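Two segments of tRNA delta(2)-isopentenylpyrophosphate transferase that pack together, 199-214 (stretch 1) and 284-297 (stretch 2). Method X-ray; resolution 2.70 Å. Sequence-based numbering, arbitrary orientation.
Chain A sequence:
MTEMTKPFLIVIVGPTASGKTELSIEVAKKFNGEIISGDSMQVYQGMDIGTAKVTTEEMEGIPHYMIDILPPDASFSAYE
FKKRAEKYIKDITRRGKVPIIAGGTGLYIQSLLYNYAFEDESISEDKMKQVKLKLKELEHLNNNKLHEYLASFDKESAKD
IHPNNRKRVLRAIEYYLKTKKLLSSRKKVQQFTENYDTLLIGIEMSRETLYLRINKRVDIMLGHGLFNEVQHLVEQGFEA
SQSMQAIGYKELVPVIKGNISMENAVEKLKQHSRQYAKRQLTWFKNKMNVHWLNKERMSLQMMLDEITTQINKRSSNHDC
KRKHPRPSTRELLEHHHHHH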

ATOM      1  N   LEU A 199      -8.628   4.858  -9.394  1.00 46.23           N
ATOM      2  CA  LEU A 199      -7.434   5.017 -10.205  1.00 45.60           C
ATOM      3  C   LEU A 199      -6.311   4.584  -9.265  1.00 44.21           C
ATOM      4  O   LEU A 199      -5.559   5.400  -8.746  1.00 44.85           O
ATOM      5  N   LEU A 200      -6.235   3.279  -9.034  1.00 41.66           N
ATOM      6  CA  LEU A 200      -5.265   2.704  -8.125  1.00 40.53           C
ATOM      7  C   LEU A 200      -3.847   2.669  -8.671  1.00 39.77           C
ATOM      8  O   LEU A 200      -3.555   1.943  -9.618  1.00 37.94           O
ATOM      9  N   ILE A 201      -2.966   3.459  -8.064  1.00 39.53           N
ATOM     10  CA  ILE A 201      -1.577   3.502  -8.501  1.00 41.00           C
ATOM     11  C   ILE A 201      -0.632   3.173  -7.326  1.00 40.72           C
ATOM     12  O   ILE A 201      -0.882   3.539  -6.175  1.00 39.19           O
ATOM     13  N   GLY A 202       0.443   2.454  -7.632  1.00 41.71           N
ATOM     14  CA  GLY A 202       1.406   2.073  -6.616  1.00 42.46           C
ATOM     15  C   GLY A 202       2.831   2.357  -7.048  1.00 43.59           C
ATOM     16  O   GLY A 202       3.151   2.273  -8.232  1.00 43.17           O
ATOM     17  N   ILE A 203       3.681   2.710  -6.089  1.00 45.16           N
ATOM     18  CA  ILE A 203       5.083   2.994  -6.370  1.00 46.85           C
ATOM     19  C   ILE A 203       5.894   1.753  -6.049  1.00 48.66           C
ATOM     20  O   ILE A 203       5.928   1.297  -4.908  1.00 48.68           O
ATOM     21  N   GLU A 204       6.552   1.216  -7.062  1.00 51.48           N
ATOM     22  CA  GLU A 204       7.326  -0.003  -6.907  1.00 55.82           C
ATOM     23  C   GLU A 204       8.836   0.225  -6.983  1.00 56.85           C
ATOM     24  O   GLU A 204       9.296   1.309  -7.320  1.00 56.30           O
HETATM   25  N   MSE A 205       9.604  -0.812  -6.677  1.00 58.68           N
HETATM   26  CA  MSE A 205      11.048  -0.724  -6.735  1.00 61.00           C
HETATM   27  C   MSE A 205      11.628  -2.099  -6.452  1.00 59.37           C
HETATM   28  O   MSE A 205      10.945  -2.958  -5.901  1.00 58.70           O
ATOM     29  N   SER A 206      12.883  -2.311  -6.840  1.00 57.85           N
ATOM     30  CA  SER A 206      13.532  -3.599  -6.642  1.00 57.29           C
ATOM     31  C   SER A 206      13.733  -3.886  -5.169  1.00 57.42           C
ATOM     32  O   SER A 206      13.882  -2.965  -4.371  1.00 57.34           O
ATOM     33  N   ARG A 207      13.740  -5.166  -4.808  1.00 57.81           N
ATOM     34  CA  ARG A 207      13.918  -5.554  -3.415  1.00 57.90           C
ATOM     35  C   ARG A 207      15.238  -5.005  -2.893  1.00 57.25           C
ATOM     36  O   ARG A 207      15.364  -4.691  -1.708  1.00 57.38           O
ATOM     37  N   GLU A 208      16.224  -4.895  -3.778  1.00 56.65           N
ATOM     38  CA  GLU A 208      17.532  -4.382  -3.389  1.00 56.14           C
ATOM     39  C   GLU A 208      17.395  -2.951  -2.866  1.00 55.10           C
ATOM     40  O   GLU A 208      17.718  -2.670  -1.710  1.00 54.75           O
ATOM     41  N   THR A 209      16.913  -2.054  -3.728  1.00 54.16           N
ATOM     42  CA  THR A 209      16.749  -0.650  -3.364  1.00 53.60           C
ATOM     43  C   THR A 209      15.790  -0.499  -2.187  1.00 53.06           C
ATOM     44  O   THR A 209      16.036   0.279  -1.271  1.00 52.72           O
ATOM     45  N   LEU A 210      14.699  -1.250  -2.219  1.00 52.94           N
ATOM     46  CA  LEU A 210      13.714  -1.203  -1.153  1.00 52.98           C
ATOM     47  C   LEU A 210      14.374  -1.426   0.206  1.00 52.71           C
ATOM     48  O   LEU A 210      14.339  -0.557   1.079  1.00 52.92           O
ATOM     49  N   TYR A 211      14.980  -2.598   0.370  1.00 52.09           N
ATOM     50  CA  TYR A 211      15.637  -2.963   1.619  1.00 52.39           C
ATOM     51  C   TYR A 211      16.705  -1.975   2.064  1.00 51.09           C
ATOM     52  O   TYR A 211      16.883  -1.725   3.258  1.00 50.28           O
ATOM     53  N   LEU A 212      17.411  -1.404   1.104  1.00 50.37           N
ATOM     54  CA  LEU A 212      18.449  -0.448   1.430  1.00 49.40           C
ATOM     55  C   LEU A 212      17.842   0.847   1.977  1.00 48.18           C
ATOM     56  O   LEU A 212      18.316   1.387   2.977  1.00 47.77           O
ATOM     57  N   ARG A 213      16.784   1.327   1.329  1.00 47.23           N
ATOM     58  CA  ARG A 213      16.126   2.557   1.747  1.00 45.81           C
ATOM     59  C   ARG A 213      15.493   2.405   3.114  1.00 45.00           C
ATOM     60  O   ARG A 213      15.550   3.324   3.935  1.00 45.34           O
ATOM     61  N   ILE A 214      14.883   1.250   3.359  1.00 42.90           N
ATOM     62  CA  ILE A 214      14.263   1.003   4.649  1.00 42.58           C
ATOM     63  C   ILE A 214      15.330   1.072   5.734  1.00 44.04           C
ATOM     64  O   ILE A 214      15.169   1.790   6.722  1.00 44.37           O
ATOM     65  N   PHE A 284      -0.334  -6.276  -2.713  1.00 47.17           N
ATOM     66  CA  PHE A 284      -0.790  -5.359  -3.746  1.00 45.95           C
ATOM     67  C   PHE A 284      -0.503  -5.857  -5.147  1.00 46.16           C
ATOM     68  O   PHE A 284      -0.908  -5.237  -6.125  1.00 47.88           O
ATOM     69  N   LYS A 285       0.196  -6.973  -5.268  1.00 46.47           N
ATOM     70  CA  LYS A 285       0.470  -7.480  -6.595  1.00 47.62           C
ATOM     71  C   LYS A 285      -0.312  -8.740  -6.881  1.00 48.73           C
ATOM     72  O   LYS A 285      -0.581  -9.051  -8.034  1.00 49.63           O
ATOM     73  N   ASN A 286      -0.692  -9.452  -5.827  1.00 49.04           N
ATOM     74  CA  ASN A 286      -1.441 -10.687  -5.962  1.00 50.46           C
ATOM     75  C   ASN A 286      -2.909 -10.569  -5.569  1.00 50.96           C
ATOM     76  O   ASN A 286      -3.576 -11.576  -5.356  1.00 51.83           O
ATOM     77  N   LYS A 287      -3.425  -9.355  -5.463  1.00 49.95           N
ATOM     78  CA  LYS A 287      -4.810  -9.198  -5.052  1.00 50.52           C
ATOM     79  C   LYS A 287      -5.453  -8.012  -5.725  1.00 51.97           C
ATOM     80  O   LYS A 287      -6.655  -8.004  -5.996  1.00 52.44           O
HETATM   81  N   MSE A 288      -4.645  -6.996  -5.984  1.00 54.12           N
HETATM   82  CA  MSE A 288      -5.140  -5.775  -6.600  1.00 56.02           C
HETATM   83  C   MSE A 288      -4.592  -5.602  -7.984  1.00 54.23           C
HETATM   84  O   MSE A 288      -3.558  -6.160  -8.348  1.00 53.68           O
ATOM     85  N   ASN A 289      -5.300  -4.799  -8.751  1.00 53.34           N
ATOM     86  CA  ASN A 289      -4.872  -4.504 -10.088  1.00 53.29           C
ATOM     87  C   ASN A 289      -4.388  -3.068  -9.990  1.00 50.83           C
ATOM     88  O   ASN A 289      -5.138  -2.127 -10.230  1.00 49.74           O
ATOM     89  N   VAL A 290      -3.133  -2.915  -9.597  1.00 48.80           N
ATOM     90  CA  VAL A 290      -2.531  -1.604  -9.438  1.00 47.23           C
ATOM     91  C   VAL A 290      -1.692  -1.195 -10.646  1.00 45.86           C
ATOM     92  O   VAL A 290      -1.031  -2.031 -11.267  1.00 44.14           O
ATOM     93  N   HIS A 291      -1.716   0.102 -10.964  1.00 45.26           N
ATOM     94  CA  HIS A 291      -0.928   0.670 -12.068  1.00 43.68           C
ATOM     95  C   HIS A 291       0.374   1.105 -11.389  1.00 41.95           C
ATOM     96  O   HIS A 291       0.479   2.206 -10.863  1.00 41.42           O
ATOM     97  N   TRP A 292       1.352   0.213 -11.396  1.00 40.90           N
ATOM     98  CA  TRP A 292       2.635   0.458 -10.767  1.00 40.61           C
ATOM     99  C   TRP A 292       3.546   1.439 -11.493  1.00 40.95           C
ATOM    100  O   TRP A 292       3.685   1.375 -12.709  1.00 41.63           O
ATOM    101  N   LEU A 293       4.166   2.338 -10.727  1.00 41.00           N
ATOM    102  CA  LEU A 293       5.117   3.328 -11.233  1.00 40.14           C
ATOM    103  C   LEU A 293       6.438   2.899 -10.643  1.00 40.38           C
ATOM    104  O   LEU A 293       6.583   2.882  -9.425  1.00 40.60           O
ATOM    105  N   ASN A 294       7.400   2.558 -11.494  1.00 42.06           N
ATOM    106  CA  ASN A 294       8.715   2.111 -11.024  1.00 42.99           C
ATOM    107  C   ASN A 294       9.558   3.305 -10.532  1.00 42.40           C
ATOM    108  O   ASN A 294      10.087   4.067 -11.319  1.00 43.13           O
ATOM    109  N   LYS A 295       9.666   3.453  -9.218  1.00 43.13           N
ATOM    110  CA  LYS A 295      10.405   4.545  -8.617  1.00 44.01           C
ATOM    111  C   LYS A 295      11.876   4.567  -9.021  1.00 47.25           C
ATOM    112  O   LYS A 295      12.541   5.602  -8.924  1.00 48.02           O
ATOM    113  N   GLU A 296      12.394   3.437  -9.483  1.00 49.88           N
ATOM    114  CA  GLU A 296      13.793   3.364  -9.895  1.00 52.31           C
ATOM    115  C   GLU A 296      14.014   3.828 -11.329  1.00 52.26           C
ATOM    116  O   GLU A 296      15.083   3.612 -11.899  1.00 53.05           O
ATOM    117  N   ARG A 297      13.010   4.490 -11.892  1.00 52.15           N
ATOM    118  CA  ARG A 297      13.069   4.943 -13.274  1.00 52.31           C
ATOM    119  C   ARG A 297      12.273   6.231 -13.494  1.00 50.64           C
ATOM    120  O   ARG A 297      12.384   6.886 -14.528  1.00 49.87           O
TER

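What does the start of stretch 2 offer to the strand 199-204? Lys285 leaves its CA sideways, but with chi1 m and chi2 t its end comes nearer, and NZ forms a salt bridge with Glu204 OE2 at 2.6 Å. Met288, a selenomethionine with three m torsions, points toward stretch 1 and sets CE 3.5 Å from Leu200 CD2. Leu200, t then p, also brings CD2 to 3.5 Å from Val290 CG2, so one methyl meets both apolar neighbours.

How do the strands dictate which side chains meet? They run parallel, and the ladder begins with His291 N donating to Leu200 O at 2.9 Å. Along each extended strand the side chains alternate between faces, and the parallel register sets Ile201 beside His291 and Gly202 beside Trp292. His291 (chi1 t) shares a face with Ile201, though its ring leads away. On the other face, Trp292 (chi1 m) sits beside Gly202, where a side chain would have no room: an ideal CB would stand 2.7 Å from Trp292 CZ3. The indole continues to Glu204, with CE3 3.7 Å from Glu204 CB.

What joins Ile201 and Ile203 on their face? Leu293, m then t, shares it and reaches Ile201, its CD1 3.8 Å from Ile201 CD1. Lys295 (chi1 t) extends this apolar surface with its aliphatic part, placing CB 3.5 Å from Ile203 CG2. Farther out, its CE is 3.2 Å from Arg213 NH2, and the like charges of Lys295 NZ and Arg213 NH2 come within 3.9 Å.

How does stretch 2 reach the helix start? Glu296, m then t, points toward stretch 1, and its OE1 accepts from Ser206 OG at 2.5 Å, while a weak bond joins Ser206 N to Glu296 OE1 at 2.9 Å. The position of that oxygen is less certain. Ser206 (chi1 p) also caps the helix, its OG accepting from Thr209 N at 3.3 Å.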

ATOM      1  CB  LEU A 199      -7.259   6.477 -10.634  1.00 44.96           C
ATOM      2  CG  LEU A 199      -5.973   6.861 -11.378  1.00 44.18           C
ATOM      3  CD1 LEU A 199      -5.507   5.762 -12.327  1.00 43.89           C
ATOM      4  CD2 LEU A 199      -6.244   8.144 -12.125  1.00 45.05           C
ATOM      5  CB  LEU A 200      -5.717   1.298  -7.749  1.00 40.26           C
ATOM      6  CG  LEU A 200      -4.981   0.568  -6.639  1.00 41.39           C
ATOM      7  CD1 LEU A 200      -5.185   1.272  -5.301  1.00 40.32           C
ATOM      8  CD2 LEU A 200      -5.510  -0.857  -6.568  1.00 42.87           C
ATOM      9  CB  ILE A 201      -1.214   4.896  -9.152  1.00 40.54           C
ATOM     10  CG1 ILE A 201      -0.899   5.929  -8.097  1.00 40.51           C
ATOM     11  CG2 ILE A 201      -2.378   5.440  -9.951  1.00 40.02           C
ATOM     12  CD1 ILE A 201       0.555   6.074  -7.870  1.00 41.99           C
ATOM     13  CB  ILE A 203       5.598   4.146  -5.519  1.00 45.94           C
ATOM     14  CG1 ILE A 203       4.708   5.374  -5.700  1.00 46.14           C
ATOM     15  CG2 ILE A 203       7.014   4.473  -5.921  1.00 46.19           C
ATOM     16  CD1 ILE A 203       5.102   6.528  -4.805  1.00 45.78           C
ATOM     17  CB  GLU A 204       6.906  -0.980  -8.002  1.00 59.26           C
ATOM     18  CG  GLU A 204       7.508  -2.364  -7.896  1.00 64.70           C
ATOM     19  CD  GLU A 204       7.530  -3.082  -9.228  1.00 67.29           C
ATOM     20  OE1 GLU A 204       8.220  -2.582 -10.150  1.00 69.22           O
ATOM     21  OE2 GLU A 204       6.858  -4.134  -9.345  1.00 68.13           O
HETATM   22  CB  MSE A 205      11.547   0.301  -5.723  1.00 66.33           C
HETATM   23  CG  MSE A 205      11.048   0.035  -4.323  1.00 74.24           C
HETATM   24 SE   MSE A 205      11.197   1.579  -3.159  1.00 86.23          SE
HETATM   25  CE  MSE A 205      13.116   1.521  -2.897  1.00 83.03           C
ATOM     26  CB  SER A 206      14.881  -3.637  -7.364  1.00 58.20           C
ATOM     27  OG  SER A 206      15.862  -2.838  -6.715  1.00 58.30           O
ATOM     28  CB  ARG A 207      13.912  -7.084  -3.251  1.00 59.77           C
ATOM     29  CG  ARG A 207      13.351  -7.541  -1.894  1.00 61.95           C
ATOM     30  CD  ARG A 207      14.074  -8.726  -1.251  1.00 63.77           C
ATOM     31  NE  ARG A 207      14.135  -9.927  -2.026  1.00 65.96           N
ATOM     32  CZ  ARG A 207      15.095 -10.844  -2.173  1.00 66.23           C
ATOM     33  NH1 ARG A 207      14.775 -11.834  -2.973  1.00 66.18           N
ATOM     34  NH2 ARG A 207      16.308 -10.820  -1.619  1.00 64.90           N
ATOM     35  CB  GLU A 208      18.505  -4.383  -4.579  1.00 56.67           C
ATOM     36  CG  GLU A 208      18.884  -5.751  -5.173  1.00 57.91           C
ATOM     37  CD  GLU A 208      17.937  -6.220  -6.284  1.00 58.56           C
ATOM     38  OE1 GLU A 208      16.973  -6.952  -5.970  1.00 58.35           O
ATOM     39  OE2 GLU A 208      18.154  -5.846  -7.466  1.00 57.29           O
ATOM     40  CB  THR A 209      16.224   0.198  -4.563  1.00 52.87           C
ATOM     41  OG1 THR A 209      17.075   0.019  -5.702  1.00 51.02           O
ATOM     42  CG2 THR A 209      16.204   1.679  -4.205  1.00 52.66           C
ATOM     43  CB  LEU A 210      12.647  -2.279  -1.383  1.00 54.27           C
ATOM     44  CG  LEU A 210      11.587  -2.499  -0.285  1.00 54.83           C
ATOM     45  CD1 LEU A 210      10.745  -1.246  -0.165  1.00 56.79           C
ATOM     46  CD2 LEU A 210      10.704  -3.700  -0.606  1.00 53.90           C
ATOM     47  CB  TYR A 211      16.241  -4.375   1.513  1.00 54.07           C
ATOM     48  CG  TYR A 211      15.223  -5.497   1.632  1.00 56.55           C
ATOM     49  CD1 TYR A 211      15.625  -6.809   1.871  1.00 57.92           C
ATOM     50  CD2 TYR A 211      13.858  -5.241   1.531  1.00 57.95           C
ATOM     51  CE1 TYR A 211      14.692  -7.838   2.011  1.00 59.13           C
ATOM     52  CE2 TYR A 211      12.918  -6.256   1.667  1.00 59.28           C
ATOM     53  CZ  TYR A 211      13.342  -7.553   1.910  1.00 60.34           C
ATOM     54  OH  TYR A 211      12.411  -8.556   2.061  1.00 61.94           O
ATOM     55  CB  LEU A 212      19.280  -0.167   0.186  1.00 50.41           C
ATOM     56  CG  LEU A 212      20.516   0.684   0.421  1.00 51.44           C
ATOM     57  CD1 LEU A 212      21.432  -0.000   1.427  1.00 51.12           C
ATOM     58  CD2 LEU A 212      21.221   0.890  -0.906  1.00 52.30           C
ATOM     59  CB  ARG A 213      15.065   2.975   0.733  1.00 46.12           C
ATOM     60  CG  ARG A 213      15.615   3.170  -0.653  1.00 47.50           C
ATOM     61  CD  ARG A 213      14.689   4.006  -1.487  1.00 49.26           C
ATOM     62  NE  ARG A 213      14.623   5.377  -1.109  1.00 50.85           N
ATOM     63  CZ  ARG A 213      13.595   6.198  -0.917  1.00 52.07           C
ATOM     64  NH1 ARG A 213      13.945   7.419  -0.584  1.00 51.27           N
ATOM     65  NH2 ARG A 213      12.306   5.882  -0.999  1.00 52.18           N
ATOM     66  CB  ILE A 214      13.557  -0.369   4.688  1.00 42.38           C
ATOM     67  CG1 ILE A 214      12.412  -0.389   3.663  1.00 41.56           C
ATOM     68  CG2 ILE A 214      13.024  -0.650   6.086  1.00 40.53           C
ATOM     69  CD1 ILE A 214      11.736  -1.721   3.509  1.00 40.18           C
ATOM     70  CB  PHE A 284      -0.165  -3.971  -3.556  1.00 42.99           C
ATOM     71  CG  PHE A 284      -0.925  -3.094  -2.604  1.00 40.18           C
ATOM     72  CD1 PHE A 284      -2.234  -2.733  -2.881  1.00 38.71           C
ATOM     73  CD2 PHE A 284      -0.345  -2.655  -1.416  1.00 40.20           C
ATOM     74  CE1 PHE A 284      -2.954  -1.943  -1.997  1.00 38.81           C
ATOM     75  CE2 PHE A 284      -1.056  -1.862  -0.515  1.00 38.51           C
ATOM     76  CZ  PHE A 284      -2.362  -1.510  -0.807  1.00 39.99           C
ATOM     77  CB  LYS A 285       1.951  -7.743  -6.759  1.00 47.52           C
ATOM     78  CG  LYS A 285       2.762  -6.490  -6.590  1.00 49.56           C
ATOM     79  CD  LYS A 285       4.195  -6.684  -7.064  1.00 51.10           C
ATOM     80  CE  LYS A 285       4.361  -6.391  -8.559  1.00 51.69           C
ATOM     81  NZ  LYS A 285       4.384  -4.934  -8.902  1.00 51.69           N
ATOM     82  CB  ASN A 286      -0.787 -11.769  -5.102  1.00 52.33           C
ATOM     83  CG  ASN A 286       0.640 -12.052  -5.502  1.00 54.53           C
ATOM     84  OD1 ASN A 286       1.384 -12.719  -4.771  1.00 55.13           O
ATOM     85  ND2 ASN A 286       1.036 -11.550  -6.667  1.00 55.49           N
ATOM     86  CB  LYS A 287      -4.897  -8.986  -3.538  1.00 50.17           C
ATOM     87  CG  LYS A 287      -4.270 -10.062  -2.677  1.00 48.41           C
ATOM     88  CD  LYS A 287      -5.142 -11.293  -2.620  1.00 49.42           C
ATOM     89  CE  LYS A 287      -4.683 -12.246  -1.518  1.00 50.59           C
ATOM     90  NZ  LYS A 287      -4.709 -11.619  -0.159  1.00 50.42           N
HETATM   91  CB  MSE A 288      -4.714  -4.555  -5.791  1.00 61.19           C
HETATM   92  CG  MSE A 288      -4.892  -4.669  -4.298  1.00 67.84           C
HETATM   93 SE   MSE A 288      -6.681  -4.353  -3.743  1.00 79.05          SE
HETATM   94  CE  MSE A 288      -6.628  -2.416  -3.694  1.00 75.12           C
ATOM     95  CB  ASN A 289      -6.044  -4.609 -11.058  1.00 56.36           C
ATOM     96  CG  ASN A 289      -5.614  -4.416 -12.487  1.00 58.29           C
ATOM     97  OD1 ASN A 289      -4.776  -5.168 -12.998  1.00 58.96           O
ATOM     98  ND2 ASN A 289      -6.171  -3.402 -13.146  1.00 59.23           N
ATOM     99  CB  VAL A 290      -1.593  -1.571  -8.215  1.00 46.63           C
ATOM    100  CG1 VAL A 290      -1.163  -0.151  -7.931  1.00 46.42           C
ATOM    101  CG2 VAL A 290      -2.278  -2.190  -7.020  1.00 46.08           C
ATOM    102  CB  HIS A 291      -1.654   1.876 -12.682  1.00 45.12           C
ATOM    103  CG  HIS A 291      -1.008   2.412 -13.925  1.00 47.50           C
ATOM    104  ND1 HIS A 291       0.225   3.028 -13.919  1.00 49.19           N
ATOM    105  CD2 HIS A 291      -1.444   2.455 -15.205  1.00 48.36           C
ATOM    106  CE1 HIS A 291       0.522   3.433 -15.142  1.00 48.95           C
ATOM    107  NE2 HIS A 291      -0.475   3.098 -15.940  1.00 49.58           N
ATOM    108  CB  TRP A 292       3.389  -0.857 -10.601  1.00 40.25           C
ATOM    109  CG  TRP A 292       2.655  -1.854  -9.785  1.00 39.85           C
ATOM    110  CD1 TRP A 292       1.854  -2.860 -10.232  1.00 38.13           C
ATOM    111  CD2 TRP A 292       2.623  -1.914  -8.356  1.00 40.33           C
ATOM    112  NE1 TRP A 292       1.326  -3.549  -9.162  1.00 39.14           N
ATOM    113  CE2 TRP A 292       1.782  -2.989  -8.000  1.00 40.04           C
ATOM    114  CE3 TRP A 292       3.231  -1.164  -7.342  1.00 40.44           C
ATOM    115  CZ2 TRP A 292       1.523  -3.328  -6.673  1.00 40.75           C
ATOM    116  CZ3 TRP A 292       2.980  -1.498  -6.022  1.00 40.21           C
ATOM    117  CH2 TRP A 292       2.131  -2.577  -5.698  1.00 42.10           C
ATOM    118  CB  LEU A 293       4.787   4.726 -10.720  1.00 38.82           C
ATOM    119  CG  LEU A 293       3.409   5.205 -11.140  1.00 39.72           C
ATOM    120  CD1 LEU A 293       3.115   6.591 -10.591  1.00 38.67           C
ATOM    121  CD2 LEU A 293       3.351   5.189 -12.658  1.00 40.48           C
ATOM    122  CB  ASN A 294       9.418   1.355 -12.163  1.00 43.12           C
ATOM    123  CG  ASN A 294      10.675   0.630 -11.709  1.00 43.42           C
ATOM    124  OD1 ASN A 294      11.195  -0.220 -12.437  1.00 44.84           O
ATOM    125  ND2 ASN A 294      11.174   0.965 -10.513  1.00 41.98           N
ATOM    126  CB  LYS A 295      10.308   4.456  -7.107  1.00 42.24           C
ATOM    127  CG  LYS A 295      10.885   5.616  -6.382  1.00 42.84           C
ATOM    128  CD  LYS A 295      11.541   5.175  -5.097  1.00 41.97           C
ATOM    129  CE  LYS A 295      11.175   6.105  -3.960  1.00 42.08           C
ATOM    130  NZ  LYS A 295      11.178   7.524  -4.373  1.00 40.12           N
ATOM    131  CB  GLU A 296      14.294   1.925  -9.743  1.00 54.20           C
ATOM    132  CG  GLU A 296      14.472   1.479  -8.310  1.00 57.99           C
ATOM    133  CD  GLU A 296      14.811   0.004  -8.196  1.00 60.64           C
ATOM    134  OE1 GLU A 296      15.134  -0.453  -7.077  1.00 62.59           O
ATOM    135  OE2 GLU A 296      14.748  -0.704  -9.225  1.00 60.61           O
ATOM    136  CB  ARG A 297      12.554   3.804 -14.175  1.00 53.68           C
ATOM    137  CG  ARG A 297      12.307   4.148 -15.623  1.00 58.16           C
ATOM    138  CD  ARG A 297      10.880   4.604 -15.796  1.00 62.33           C
ATOM    139  NE  ARG A 297      10.433   4.460 -17.143  1.00 67.18           N
ATOM    140  CZ  ARG A 297       9.828   5.290 -17.986  1.00 69.01           C
ATOM    141  NH1 ARG A 297       9.482   6.555 -17.739  1.00 68.90           N
ATOM    142  NH2 ARG A 297       9.550   4.748 -19.158  1.00 69.75           N
TER